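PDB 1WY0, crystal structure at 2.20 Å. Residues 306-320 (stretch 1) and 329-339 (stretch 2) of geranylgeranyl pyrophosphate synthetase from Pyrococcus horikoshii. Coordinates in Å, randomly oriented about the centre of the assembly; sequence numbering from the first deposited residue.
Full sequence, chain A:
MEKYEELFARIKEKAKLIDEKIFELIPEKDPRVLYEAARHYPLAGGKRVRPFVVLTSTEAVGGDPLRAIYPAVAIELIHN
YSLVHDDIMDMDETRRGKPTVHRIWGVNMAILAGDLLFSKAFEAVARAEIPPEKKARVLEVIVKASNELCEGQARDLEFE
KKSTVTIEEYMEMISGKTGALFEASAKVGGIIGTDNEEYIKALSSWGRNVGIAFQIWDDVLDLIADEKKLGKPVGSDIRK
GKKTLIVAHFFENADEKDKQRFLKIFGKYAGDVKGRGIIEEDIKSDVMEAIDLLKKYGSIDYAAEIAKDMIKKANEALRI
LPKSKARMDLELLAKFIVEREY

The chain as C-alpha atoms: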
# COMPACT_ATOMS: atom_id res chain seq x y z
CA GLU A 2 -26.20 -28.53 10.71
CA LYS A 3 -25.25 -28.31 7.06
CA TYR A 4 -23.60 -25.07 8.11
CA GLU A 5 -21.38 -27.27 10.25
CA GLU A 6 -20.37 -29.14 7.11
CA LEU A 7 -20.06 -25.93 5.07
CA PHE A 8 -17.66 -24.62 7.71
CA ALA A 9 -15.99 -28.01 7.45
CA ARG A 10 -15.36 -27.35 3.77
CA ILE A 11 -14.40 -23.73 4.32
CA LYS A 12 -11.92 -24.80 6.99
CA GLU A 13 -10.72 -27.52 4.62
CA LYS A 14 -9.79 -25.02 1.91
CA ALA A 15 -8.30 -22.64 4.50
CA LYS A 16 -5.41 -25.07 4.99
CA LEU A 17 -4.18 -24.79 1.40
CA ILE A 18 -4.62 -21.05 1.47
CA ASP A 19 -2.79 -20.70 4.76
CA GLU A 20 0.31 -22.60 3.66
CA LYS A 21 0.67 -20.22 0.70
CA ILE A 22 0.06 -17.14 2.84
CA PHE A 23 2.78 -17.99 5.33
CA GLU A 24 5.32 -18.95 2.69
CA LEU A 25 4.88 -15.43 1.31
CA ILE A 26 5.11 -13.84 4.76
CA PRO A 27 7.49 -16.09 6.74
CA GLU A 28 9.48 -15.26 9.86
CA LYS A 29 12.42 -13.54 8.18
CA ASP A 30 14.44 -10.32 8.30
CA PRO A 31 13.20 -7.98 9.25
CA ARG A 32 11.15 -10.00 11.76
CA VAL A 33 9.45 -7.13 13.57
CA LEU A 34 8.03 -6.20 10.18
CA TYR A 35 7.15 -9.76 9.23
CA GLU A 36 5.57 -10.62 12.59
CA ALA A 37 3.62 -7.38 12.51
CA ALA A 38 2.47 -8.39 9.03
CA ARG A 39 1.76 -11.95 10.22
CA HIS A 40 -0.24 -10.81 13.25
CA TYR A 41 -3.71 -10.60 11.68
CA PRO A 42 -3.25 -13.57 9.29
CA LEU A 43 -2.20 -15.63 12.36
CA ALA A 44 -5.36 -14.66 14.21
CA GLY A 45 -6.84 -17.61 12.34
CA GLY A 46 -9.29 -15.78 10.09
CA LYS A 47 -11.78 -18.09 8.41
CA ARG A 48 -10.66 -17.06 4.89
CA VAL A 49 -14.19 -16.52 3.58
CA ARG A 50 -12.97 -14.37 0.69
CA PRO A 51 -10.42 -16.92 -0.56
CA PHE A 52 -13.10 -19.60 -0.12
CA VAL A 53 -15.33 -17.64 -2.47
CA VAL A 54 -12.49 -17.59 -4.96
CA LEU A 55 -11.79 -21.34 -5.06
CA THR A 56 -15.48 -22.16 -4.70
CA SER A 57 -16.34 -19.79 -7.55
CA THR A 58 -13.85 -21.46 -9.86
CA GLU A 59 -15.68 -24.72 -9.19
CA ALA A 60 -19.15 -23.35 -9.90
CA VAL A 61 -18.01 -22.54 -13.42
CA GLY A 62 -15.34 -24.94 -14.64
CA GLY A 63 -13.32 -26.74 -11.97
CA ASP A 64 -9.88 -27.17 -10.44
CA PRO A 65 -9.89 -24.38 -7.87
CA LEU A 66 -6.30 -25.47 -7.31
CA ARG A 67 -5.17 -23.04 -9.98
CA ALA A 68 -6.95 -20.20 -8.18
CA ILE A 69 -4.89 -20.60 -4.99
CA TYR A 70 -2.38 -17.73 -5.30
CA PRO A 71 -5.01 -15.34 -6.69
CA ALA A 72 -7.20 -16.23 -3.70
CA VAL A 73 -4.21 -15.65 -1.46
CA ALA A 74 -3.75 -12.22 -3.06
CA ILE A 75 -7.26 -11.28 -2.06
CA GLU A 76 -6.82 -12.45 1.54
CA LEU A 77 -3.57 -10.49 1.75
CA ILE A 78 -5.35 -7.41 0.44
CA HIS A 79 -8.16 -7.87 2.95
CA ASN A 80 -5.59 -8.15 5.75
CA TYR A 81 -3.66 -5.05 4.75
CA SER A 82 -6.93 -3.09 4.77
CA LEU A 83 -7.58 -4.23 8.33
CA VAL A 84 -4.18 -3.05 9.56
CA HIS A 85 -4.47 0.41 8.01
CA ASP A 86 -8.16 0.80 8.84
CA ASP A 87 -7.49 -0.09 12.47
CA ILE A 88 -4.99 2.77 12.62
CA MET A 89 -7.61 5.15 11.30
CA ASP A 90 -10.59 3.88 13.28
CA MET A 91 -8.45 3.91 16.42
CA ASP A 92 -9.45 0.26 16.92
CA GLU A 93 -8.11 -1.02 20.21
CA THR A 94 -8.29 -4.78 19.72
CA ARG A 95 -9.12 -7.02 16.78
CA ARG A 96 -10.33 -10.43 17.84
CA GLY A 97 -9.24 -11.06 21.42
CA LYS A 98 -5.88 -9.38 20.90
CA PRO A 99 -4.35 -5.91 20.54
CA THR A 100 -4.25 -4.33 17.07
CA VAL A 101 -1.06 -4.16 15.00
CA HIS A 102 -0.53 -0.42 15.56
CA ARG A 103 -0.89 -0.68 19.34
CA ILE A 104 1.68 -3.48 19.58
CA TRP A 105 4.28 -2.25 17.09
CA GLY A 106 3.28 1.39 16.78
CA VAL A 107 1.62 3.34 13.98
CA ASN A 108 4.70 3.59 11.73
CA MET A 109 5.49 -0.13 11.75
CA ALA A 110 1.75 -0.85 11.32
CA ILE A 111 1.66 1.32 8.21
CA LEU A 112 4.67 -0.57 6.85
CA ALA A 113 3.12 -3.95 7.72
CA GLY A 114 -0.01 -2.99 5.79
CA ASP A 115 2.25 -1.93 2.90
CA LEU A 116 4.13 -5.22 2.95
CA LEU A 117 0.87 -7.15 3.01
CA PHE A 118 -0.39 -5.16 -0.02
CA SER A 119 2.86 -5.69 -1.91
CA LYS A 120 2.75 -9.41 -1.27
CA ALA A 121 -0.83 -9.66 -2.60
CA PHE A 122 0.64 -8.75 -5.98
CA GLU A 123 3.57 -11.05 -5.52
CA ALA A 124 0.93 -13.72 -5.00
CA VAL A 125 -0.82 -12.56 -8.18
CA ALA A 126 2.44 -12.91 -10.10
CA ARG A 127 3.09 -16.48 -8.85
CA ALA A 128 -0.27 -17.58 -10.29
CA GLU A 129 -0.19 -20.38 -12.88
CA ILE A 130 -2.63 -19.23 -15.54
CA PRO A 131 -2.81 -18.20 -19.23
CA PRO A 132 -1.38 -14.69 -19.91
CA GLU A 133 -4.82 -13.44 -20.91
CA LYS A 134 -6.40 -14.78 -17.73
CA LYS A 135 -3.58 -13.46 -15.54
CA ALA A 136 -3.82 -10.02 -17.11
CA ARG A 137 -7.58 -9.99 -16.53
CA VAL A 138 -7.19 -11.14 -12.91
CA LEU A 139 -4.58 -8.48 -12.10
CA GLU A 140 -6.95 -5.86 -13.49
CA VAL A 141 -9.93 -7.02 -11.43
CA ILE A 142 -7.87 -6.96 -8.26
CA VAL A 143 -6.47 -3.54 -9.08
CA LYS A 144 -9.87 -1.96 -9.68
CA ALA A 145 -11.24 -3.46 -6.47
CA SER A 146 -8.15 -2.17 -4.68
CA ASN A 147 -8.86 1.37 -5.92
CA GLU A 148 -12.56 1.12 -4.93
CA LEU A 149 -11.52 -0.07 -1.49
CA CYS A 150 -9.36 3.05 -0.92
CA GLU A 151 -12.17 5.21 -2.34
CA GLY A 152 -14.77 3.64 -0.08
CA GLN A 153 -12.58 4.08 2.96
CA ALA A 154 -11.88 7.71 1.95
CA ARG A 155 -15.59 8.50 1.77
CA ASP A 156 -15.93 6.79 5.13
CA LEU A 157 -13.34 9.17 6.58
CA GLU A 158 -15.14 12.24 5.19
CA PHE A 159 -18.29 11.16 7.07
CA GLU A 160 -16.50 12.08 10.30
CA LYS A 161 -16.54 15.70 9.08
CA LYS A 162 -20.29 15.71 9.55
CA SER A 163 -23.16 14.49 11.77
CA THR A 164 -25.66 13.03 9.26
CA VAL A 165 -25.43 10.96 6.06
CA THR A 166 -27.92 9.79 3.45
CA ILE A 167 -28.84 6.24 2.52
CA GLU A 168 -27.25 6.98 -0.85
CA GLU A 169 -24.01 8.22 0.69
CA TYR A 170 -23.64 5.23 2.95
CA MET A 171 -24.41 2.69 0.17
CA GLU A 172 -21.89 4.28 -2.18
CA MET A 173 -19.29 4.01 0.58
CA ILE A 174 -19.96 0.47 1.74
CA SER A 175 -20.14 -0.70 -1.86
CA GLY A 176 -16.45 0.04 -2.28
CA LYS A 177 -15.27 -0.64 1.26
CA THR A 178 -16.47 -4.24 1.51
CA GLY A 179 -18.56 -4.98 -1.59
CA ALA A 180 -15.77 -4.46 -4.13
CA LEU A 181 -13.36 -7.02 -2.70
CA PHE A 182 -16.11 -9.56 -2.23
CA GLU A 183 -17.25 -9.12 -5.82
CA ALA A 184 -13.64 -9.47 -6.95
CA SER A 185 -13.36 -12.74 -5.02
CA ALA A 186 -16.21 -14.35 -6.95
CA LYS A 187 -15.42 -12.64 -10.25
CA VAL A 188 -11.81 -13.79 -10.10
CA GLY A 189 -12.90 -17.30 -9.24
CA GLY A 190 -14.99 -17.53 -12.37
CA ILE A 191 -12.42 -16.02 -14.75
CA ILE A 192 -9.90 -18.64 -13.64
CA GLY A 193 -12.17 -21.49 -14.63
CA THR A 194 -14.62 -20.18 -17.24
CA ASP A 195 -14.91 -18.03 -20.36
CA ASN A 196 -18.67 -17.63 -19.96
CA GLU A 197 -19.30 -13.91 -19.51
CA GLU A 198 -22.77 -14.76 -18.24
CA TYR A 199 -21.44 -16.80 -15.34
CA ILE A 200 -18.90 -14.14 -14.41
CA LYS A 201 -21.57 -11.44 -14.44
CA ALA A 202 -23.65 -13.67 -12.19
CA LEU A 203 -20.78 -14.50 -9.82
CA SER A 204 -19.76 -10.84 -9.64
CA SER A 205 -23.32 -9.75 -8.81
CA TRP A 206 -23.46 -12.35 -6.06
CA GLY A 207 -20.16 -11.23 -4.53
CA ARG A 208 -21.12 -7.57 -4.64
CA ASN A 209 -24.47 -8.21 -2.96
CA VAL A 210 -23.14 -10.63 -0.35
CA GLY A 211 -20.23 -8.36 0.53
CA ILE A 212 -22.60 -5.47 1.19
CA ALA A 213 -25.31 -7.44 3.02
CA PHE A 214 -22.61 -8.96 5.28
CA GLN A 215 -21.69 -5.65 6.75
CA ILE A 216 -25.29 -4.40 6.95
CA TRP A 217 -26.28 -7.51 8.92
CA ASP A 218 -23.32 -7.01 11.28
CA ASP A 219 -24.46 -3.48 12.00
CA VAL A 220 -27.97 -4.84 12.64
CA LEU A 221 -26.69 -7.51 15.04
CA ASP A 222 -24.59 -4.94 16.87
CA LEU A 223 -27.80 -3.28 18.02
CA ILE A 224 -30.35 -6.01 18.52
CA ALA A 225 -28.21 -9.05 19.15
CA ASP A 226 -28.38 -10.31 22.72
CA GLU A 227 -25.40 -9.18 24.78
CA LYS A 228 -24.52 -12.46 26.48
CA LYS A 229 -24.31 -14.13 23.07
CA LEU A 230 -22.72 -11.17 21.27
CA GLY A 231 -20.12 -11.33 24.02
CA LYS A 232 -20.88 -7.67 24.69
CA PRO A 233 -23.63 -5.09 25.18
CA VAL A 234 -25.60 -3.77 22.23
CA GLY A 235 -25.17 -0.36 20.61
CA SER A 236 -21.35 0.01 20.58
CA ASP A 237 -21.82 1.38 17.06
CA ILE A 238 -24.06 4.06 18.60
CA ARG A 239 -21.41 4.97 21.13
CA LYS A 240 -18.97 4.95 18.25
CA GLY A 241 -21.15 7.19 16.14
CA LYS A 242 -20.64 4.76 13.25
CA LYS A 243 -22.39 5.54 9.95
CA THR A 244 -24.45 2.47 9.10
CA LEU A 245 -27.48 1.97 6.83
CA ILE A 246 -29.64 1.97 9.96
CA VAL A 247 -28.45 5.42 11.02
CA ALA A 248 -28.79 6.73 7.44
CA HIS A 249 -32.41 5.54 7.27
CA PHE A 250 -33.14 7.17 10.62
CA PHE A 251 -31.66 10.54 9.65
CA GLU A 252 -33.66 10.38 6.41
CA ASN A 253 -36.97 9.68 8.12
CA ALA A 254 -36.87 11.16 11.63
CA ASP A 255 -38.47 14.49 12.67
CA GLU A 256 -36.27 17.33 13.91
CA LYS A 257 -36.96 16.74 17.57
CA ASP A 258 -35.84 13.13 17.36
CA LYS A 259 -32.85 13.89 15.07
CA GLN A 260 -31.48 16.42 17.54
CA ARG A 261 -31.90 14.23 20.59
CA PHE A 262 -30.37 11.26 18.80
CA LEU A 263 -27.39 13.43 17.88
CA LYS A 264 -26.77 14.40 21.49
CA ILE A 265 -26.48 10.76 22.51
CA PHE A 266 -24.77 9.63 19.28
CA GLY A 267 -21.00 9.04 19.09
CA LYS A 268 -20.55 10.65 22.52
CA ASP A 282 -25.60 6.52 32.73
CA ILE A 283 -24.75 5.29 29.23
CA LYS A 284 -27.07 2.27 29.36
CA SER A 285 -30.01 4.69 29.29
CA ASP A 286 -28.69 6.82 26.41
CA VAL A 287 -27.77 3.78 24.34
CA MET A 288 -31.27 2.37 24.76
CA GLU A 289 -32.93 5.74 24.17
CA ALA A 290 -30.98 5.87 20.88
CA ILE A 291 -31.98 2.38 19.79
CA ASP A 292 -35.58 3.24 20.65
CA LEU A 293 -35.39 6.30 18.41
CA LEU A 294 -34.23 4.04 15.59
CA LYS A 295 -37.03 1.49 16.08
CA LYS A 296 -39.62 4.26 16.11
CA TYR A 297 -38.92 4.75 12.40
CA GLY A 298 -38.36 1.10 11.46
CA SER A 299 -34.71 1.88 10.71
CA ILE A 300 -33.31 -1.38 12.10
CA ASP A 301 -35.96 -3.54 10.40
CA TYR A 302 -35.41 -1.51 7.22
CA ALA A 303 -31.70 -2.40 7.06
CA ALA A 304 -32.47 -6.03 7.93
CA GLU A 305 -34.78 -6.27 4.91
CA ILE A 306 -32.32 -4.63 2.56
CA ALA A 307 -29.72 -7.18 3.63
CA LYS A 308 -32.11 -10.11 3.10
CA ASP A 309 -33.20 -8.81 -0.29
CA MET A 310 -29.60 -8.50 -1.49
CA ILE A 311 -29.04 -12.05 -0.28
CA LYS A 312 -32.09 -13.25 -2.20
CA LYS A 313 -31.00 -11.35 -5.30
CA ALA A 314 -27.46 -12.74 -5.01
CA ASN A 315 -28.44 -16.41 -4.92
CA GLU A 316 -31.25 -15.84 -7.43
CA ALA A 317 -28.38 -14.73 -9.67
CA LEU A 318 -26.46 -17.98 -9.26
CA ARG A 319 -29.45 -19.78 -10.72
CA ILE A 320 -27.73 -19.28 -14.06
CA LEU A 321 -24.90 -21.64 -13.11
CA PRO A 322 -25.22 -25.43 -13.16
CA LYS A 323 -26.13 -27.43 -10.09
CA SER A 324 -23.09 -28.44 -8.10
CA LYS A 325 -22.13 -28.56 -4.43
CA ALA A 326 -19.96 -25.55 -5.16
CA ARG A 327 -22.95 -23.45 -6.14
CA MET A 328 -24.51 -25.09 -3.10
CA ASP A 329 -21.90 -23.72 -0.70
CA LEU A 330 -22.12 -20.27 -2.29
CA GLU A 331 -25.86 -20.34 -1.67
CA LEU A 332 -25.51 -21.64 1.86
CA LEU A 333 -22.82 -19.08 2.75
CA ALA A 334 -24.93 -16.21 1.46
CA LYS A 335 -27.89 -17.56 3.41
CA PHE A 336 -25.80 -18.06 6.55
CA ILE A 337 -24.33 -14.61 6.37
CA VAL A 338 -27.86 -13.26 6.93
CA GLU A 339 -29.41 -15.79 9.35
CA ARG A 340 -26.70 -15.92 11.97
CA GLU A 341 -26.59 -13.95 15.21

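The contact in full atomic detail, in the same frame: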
# COMPACT_ATOMS: atom_id res chain seq x y z
N ILE A 306 -33.21 -4.92 3.67
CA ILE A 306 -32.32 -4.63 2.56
C ILE A 306 -31.28 -5.74 2.45
O ILE A 306 -31.00 -6.24 1.36
CB ILE A 306 -31.60 -3.29 2.76
CG1 ILE A 306 -32.58 -2.15 2.53
CG2 ILE A 306 -30.42 -3.19 1.82
CD1 ILE A 306 -33.38 -2.29 1.24
N ALA A 307 -30.72 -6.13 3.59
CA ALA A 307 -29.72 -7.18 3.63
C ALA A 307 -30.29 -8.50 3.09
O ALA A 307 -29.65 -9.16 2.26
CB ALA A 307 -29.22 -7.37 5.05
N LYS A 308 -31.48 -8.87 3.56
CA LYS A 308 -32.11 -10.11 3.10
C LYS A 308 -32.41 -10.07 1.61
O LYS A 308 -32.19 -11.05 0.90
CB LYS A 308 -33.39 -10.37 3.89
CG LYS A 308 -33.18 -11.19 5.16
CD LYS A 308 -33.97 -10.64 6.33
CE LYS A 308 -35.27 -11.39 6.52
NZ LYS A 308 -36.28 -10.57 7.27
N ASP A 309 -32.91 -8.93 1.13
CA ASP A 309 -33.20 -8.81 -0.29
C ASP A 309 -31.94 -9.03 -1.12
O ASP A 309 -31.95 -9.80 -2.09
CB ASP A 309 -33.81 -7.45 -0.60
CG ASP A 309 -35.20 -7.29 -0.03
OD1 ASP A 309 -35.82 -8.31 0.34
OD2 ASP A 309 -35.69 -6.14 0.03
N MET A 310 -30.86 -8.36 -0.75
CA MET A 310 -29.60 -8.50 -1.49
C MET A 310 -29.14 -9.95 -1.50
O MET A 310 -28.56 -10.43 -2.47
CB MET A 310 -28.54 -7.60 -0.86
CG MET A 310 -28.72 -6.14 -1.19
SD MET A 310 -27.70 -5.08 -0.17
CE MET A 310 -26.16 -5.19 -1.04
N ILE A 311 -29.40 -10.65 -0.39
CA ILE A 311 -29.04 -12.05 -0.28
C ILE A 311 -29.89 -12.85 -1.26
O ILE A 311 -29.39 -13.72 -1.97
CB ILE A 311 -29.30 -12.56 1.15
CG1 ILE A 311 -28.21 -12.06 2.10
CG2 ILE A 311 -29.35 -14.08 1.17
CD1 ILE A 311 -26.81 -12.12 1.51
N LYS A 312 -31.18 -12.55 -1.30
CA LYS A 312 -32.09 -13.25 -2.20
C LYS A 312 -31.67 -12.98 -3.64
O LYS A 312 -31.58 -13.89 -4.45
CB LYS A 312 -33.53 -12.79 -1.98
CG LYS A 312 -34.14 -13.27 -0.67
CD LYS A 312 -34.13 -14.80 -0.54
CE LYS A 312 -34.88 -15.24 0.72
NZ LYS A 312 -34.88 -16.72 0.93
N LYS A 313 -31.41 -11.71 -3.95
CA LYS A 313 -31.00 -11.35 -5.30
C LYS A 313 -29.70 -12.03 -5.69
O LYS A 313 -29.54 -12.46 -6.83
CB LYS A 313 -30.84 -9.84 -5.43
CG LYS A 313 -30.04 -9.43 -6.65
CD LYS A 313 -30.90 -9.49 -7.91
CE LYS A 313 -30.11 -9.18 -9.18
NZ LYS A 313 -30.38 -10.15 -10.28
N ALA A 314 -28.76 -12.12 -4.75
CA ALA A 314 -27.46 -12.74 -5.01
C ALA A 314 -27.57 -14.20 -5.43
O ALA A 314 -27.03 -14.61 -6.45
CB ALA A 314 -26.57 -12.61 -3.79
N ASN A 315 -28.26 -15.00 -4.62
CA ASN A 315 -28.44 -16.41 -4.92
C ASN A 315 -29.31 -16.58 -6.16
O ASN A 315 -29.02 -17.42 -7.01
CB ASN A 315 -29.08 -17.12 -3.73
CG ASN A 315 -28.15 -17.21 -2.53
OD1 ASN A 315 -26.93 -17.22 -2.68
ND2 ASN A 315 -28.73 -17.27 -1.33
N GLU A 316 -30.36 -15.77 -6.27
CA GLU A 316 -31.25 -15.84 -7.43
C GLU A 316 -30.49 -15.43 -8.69
O GLU A 316 -31.06 -15.39 -9.78
CB GLU A 316 -32.46 -14.91 -7.24
CG GLU A 316 -32.67 -13.88 -8.35
CD GLU A 316 -33.59 -12.74 -7.93
OE1 GLU A 316 -34.22 -12.85 -6.85
OE2 GLU A 316 -33.68 -11.74 -8.68
N ALA A 317 -29.21 -15.13 -8.54
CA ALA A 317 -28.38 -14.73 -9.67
C ALA A 317 -27.44 -15.87 -10.00
O ALA A 317 -26.83 -15.90 -11.07
CB ALA A 317 -27.59 -13.47 -9.33
N LEU A 318 -27.31 -16.81 -9.07
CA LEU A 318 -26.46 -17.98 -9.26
C LEU A 318 -27.24 -19.10 -9.95
O LEU A 318 -26.72 -20.13 -10.36
CB LEU A 318 -25.95 -18.46 -7.89
CG LEU A 318 -24.79 -17.62 -7.35
CD1 LEU A 318 -24.12 -18.27 -6.13
CD2 LEU A 318 -23.69 -17.39 -8.38
N ARG A 319 -28.56 -18.87 -10.02
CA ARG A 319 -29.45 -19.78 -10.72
C ARG A 319 -28.90 -20.14 -12.11
O ARG A 319 -29.11 -21.22 -12.65
CB ARG A 319 -30.76 -19.02 -10.91
CG ARG A 319 -31.99 -19.79 -10.44
CD ARG A 319 -32.96 -18.87 -9.70
NE ARG A 319 -33.65 -19.61 -8.64
CZ ARG A 319 -33.00 -19.79 -7.48
NH1 ARG A 319 -31.78 -19.30 -7.32
NH2 ARG A 319 -33.58 -20.49 -6.50
N ILE A 320 -28.21 -19.15 -12.69
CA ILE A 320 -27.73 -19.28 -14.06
C ILE A 320 -26.67 -20.38 -14.21
O ILE A 320 -26.47 -20.97 -15.26
CB ILE A 320 -27.13 -17.93 -14.45
CG1 ILE A 320 -28.24 -16.86 -14.50
CG2 ILE A 320 -26.49 -18.02 -15.84
CD1 ILE A 320 -29.36 -17.23 -15.47
N ASP A 329 -22.58 -24.43 -1.77
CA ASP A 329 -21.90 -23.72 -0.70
C ASP A 329 -22.06 -22.20 -0.83
O ASP A 329 -22.25 -21.51 0.16
CB ASP A 329 -20.42 -24.10 -0.67
CG ASP A 329 -20.20 -25.56 -0.33
OD1 ASP A 329 -20.92 -26.09 0.56
OD2 ASP A 329 -19.31 -26.19 -0.94
N LEU A 330 -21.98 -21.70 -2.06
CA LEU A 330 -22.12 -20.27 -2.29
C LEU A 330 -23.52 -19.80 -1.92
O LEU A 330 -23.72 -18.65 -1.55
CB LEU A 330 -21.84 -19.91 -3.75
CG LEU A 330 -20.41 -20.10 -4.28
CD1 LEU A 330 -20.33 -19.58 -5.71
CD2 LEU A 330 -19.42 -19.35 -3.39
N GLU A 331 -24.50 -20.70 -2.03
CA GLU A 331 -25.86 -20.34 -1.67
C GLU A 331 -26.02 -20.44 -0.17
O GLU A 331 -26.68 -19.60 0.45
CB GLU A 331 -26.87 -21.26 -2.36
CG GLU A 331 -27.24 -20.83 -3.77
CD GLU A 331 -28.35 -21.68 -4.36
OE1 GLU A 331 -28.55 -22.82 -3.88
OE2 GLU A 331 -29.01 -21.21 -5.32
N LEU A 332 -25.43 -21.46 0.42
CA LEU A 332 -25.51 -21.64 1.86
C LEU A 332 -24.81 -20.48 2.58
O LEU A 332 -25.37 -19.90 3.51
CB LEU A 332 -24.90 -22.98 2.28
CG LEU A 332 -25.76 -24.22 2.01
CD1 LEU A 332 -25.08 -25.46 2.60
CD2 LEU A 332 -27.13 -24.03 2.65
N LEU A 333 -23.60 -20.16 2.15
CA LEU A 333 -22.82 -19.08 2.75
C LEU A 333 -23.63 -17.79 2.74
O LEU A 333 -23.81 -17.15 3.78
CB LEU A 333 -21.52 -18.88 1.98
CG LEU A 333 -20.55 -17.80 2.46
CD1 LEU A 333 -20.02 -18.13 3.86
CD2 LEU A 333 -19.40 -17.73 1.47
N ALA A 334 -24.14 -17.42 1.57
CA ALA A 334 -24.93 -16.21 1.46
C ALA A 334 -26.12 -16.25 2.41
O ALA A 334 -26.47 -15.23 3.02
CB ALA A 334 -25.43 -16.04 0.03
N LYS A 335 -26.73 -17.42 2.54
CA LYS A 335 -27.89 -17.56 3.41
C LYS A 335 -27.47 -17.52 4.87
O LYS A 335 -28.18 -16.97 5.72
CB LYS A 335 -28.63 -18.87 3.09
CG LYS A 335 -30.13 -18.79 3.29
CD LYS A 335 -30.80 -20.15 3.11
CE LYS A 335 -32.30 -20.08 3.40
NZ LYS A 335 -32.98 -21.41 3.29
N PHE A 336 -26.30 -18.08 5.18
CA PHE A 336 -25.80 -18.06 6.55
C PHE A 336 -25.47 -16.63 6.97
O PHE A 336 -25.78 -16.17 8.06
CB PHE A 336 -24.53 -18.91 6.60
CG PHE A 336 -23.86 -18.74 7.93
CD1 PHE A 336 -24.37 -19.39 9.05
CD2 PHE A 336 -22.70 -17.99 8.04
CE1 PHE A 336 -23.72 -19.29 10.27
CE2 PHE A 336 -22.05 -17.90 9.27
CZ PHE A 336 -22.55 -18.55 10.39
N ILE A 337 -24.78 -15.94 6.06
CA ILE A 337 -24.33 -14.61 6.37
C ILE A 337 -25.47 -13.69 6.84
O ILE A 337 -25.25 -12.62 7.39
CB ILE A 337 -23.66 -14.05 5.12
CG1 ILE A 337 -22.17 -14.37 5.15
CG2 ILE A 337 -23.83 -12.52 5.08
CD1 ILE A 337 -21.46 -13.92 3.87
N VAL A 338 -26.72 -14.12 6.57
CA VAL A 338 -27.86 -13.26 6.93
C VAL A 338 -28.82 -13.89 7.97
O VAL A 338 -29.83 -13.30 8.35
CB VAL A 338 -28.64 -12.89 5.67
CG1 VAL A 338 -29.35 -14.12 5.10
CG2 VAL A 338 -29.66 -11.82 5.99
N GLU A 339 -28.52 -15.13 8.40
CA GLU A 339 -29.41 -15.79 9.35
C GLU A 339 -28.79 -15.91 10.75
O GLU A 339 -29.48 -16.15 11.74
CB GLU A 339 -29.75 -17.19 8.80
CG GLU A 339 -30.97 -17.17 7.88
CD GLU A 339 -31.30 -18.59 7.48
OE1 GLU A 339 -30.38 -19.39 7.37
OE2 GLU A 339 -32.48 -18.89 7.28

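The two helical segments, 306-315 and the one that includes 329-336, run almost exactly antiparallel, with 176° between their N-to-C directions and a closest axial approach of 9.6 Å. The register follows from the nearest CA atoms: Lys308 CA lies 6.5 Å from Val338 CA, Ile311 CA 6.1 Å from Ala334 CA, and Asn315 CA 5.7 Å from Glu331 CA. About 500 Å² is buried, both sides summed. No hydrogen bond crosses the contact, so packing carries most of it, with one long salt bridge at its margin.

Ile311 has the largest covered area, 73 Å². Its CA-to-CB bond points toward the opposing stretch; chi1 in the m well sets Ile311 CG1 3.7 Å from Val338 CB, and chi2, also m, then directs CD1 to Ala334: Ile311 CD1 is 3.5 Å from Ala334 O and 4.4 Å from Ala334 CB. The small side chain of Ala334, its CA-to-CB bond itself directed toward stretch 1, fits where the backbones are near, while the isoleucine supplies the apolar bulk.

The CA-to-CB bond of Val338, with 70 Å² covered, also points toward stretch 1, and chi1 is p. Besides meeting Ile311, the residue places Val338 CG2 3.7 Å from Lys308 CG. That contact uses the aliphatic part of the lysine; the end of the Lys308 side chain leads away, so a long, charged residue can border an apolar patch without burying its amine there.

Asn315, with 67 Å² covered, occupies the tightest part of the register. Its chi1 is m and chi2 is -27°, and Asn315 OD1 lies 3.3 Å from Ala334 CB and 3.4 Å from Glu331 CA. These are van der Waals approaches; the polar need of OD1 is met by a hydrogen bond elsewhere in the structure, so OD1 does not depend on a polar partner in this contact.

Past the regular helix, Leu318 extends the apolar contact. Its CA-to-CB bond points toward stretch 2, and Leu318 CD1 meets Leu330 CB at 3.7 Å; both residues are buried, as suits two leucines. Nearby, the CA-to-CB bond of Arg319 points away, but the side chain's end comes nearer, bringing Arg319 NH1 to 3.9 Å from Glu331 OE2. This distance makes a long salt bridge, and the carboxylate lies oblique to the guanidinium. Glu331 thus combines 66 Å² of covered surface, including Glu331 CG 3.8 Å from Asn315 OD1, with a charged end that answers the arginine.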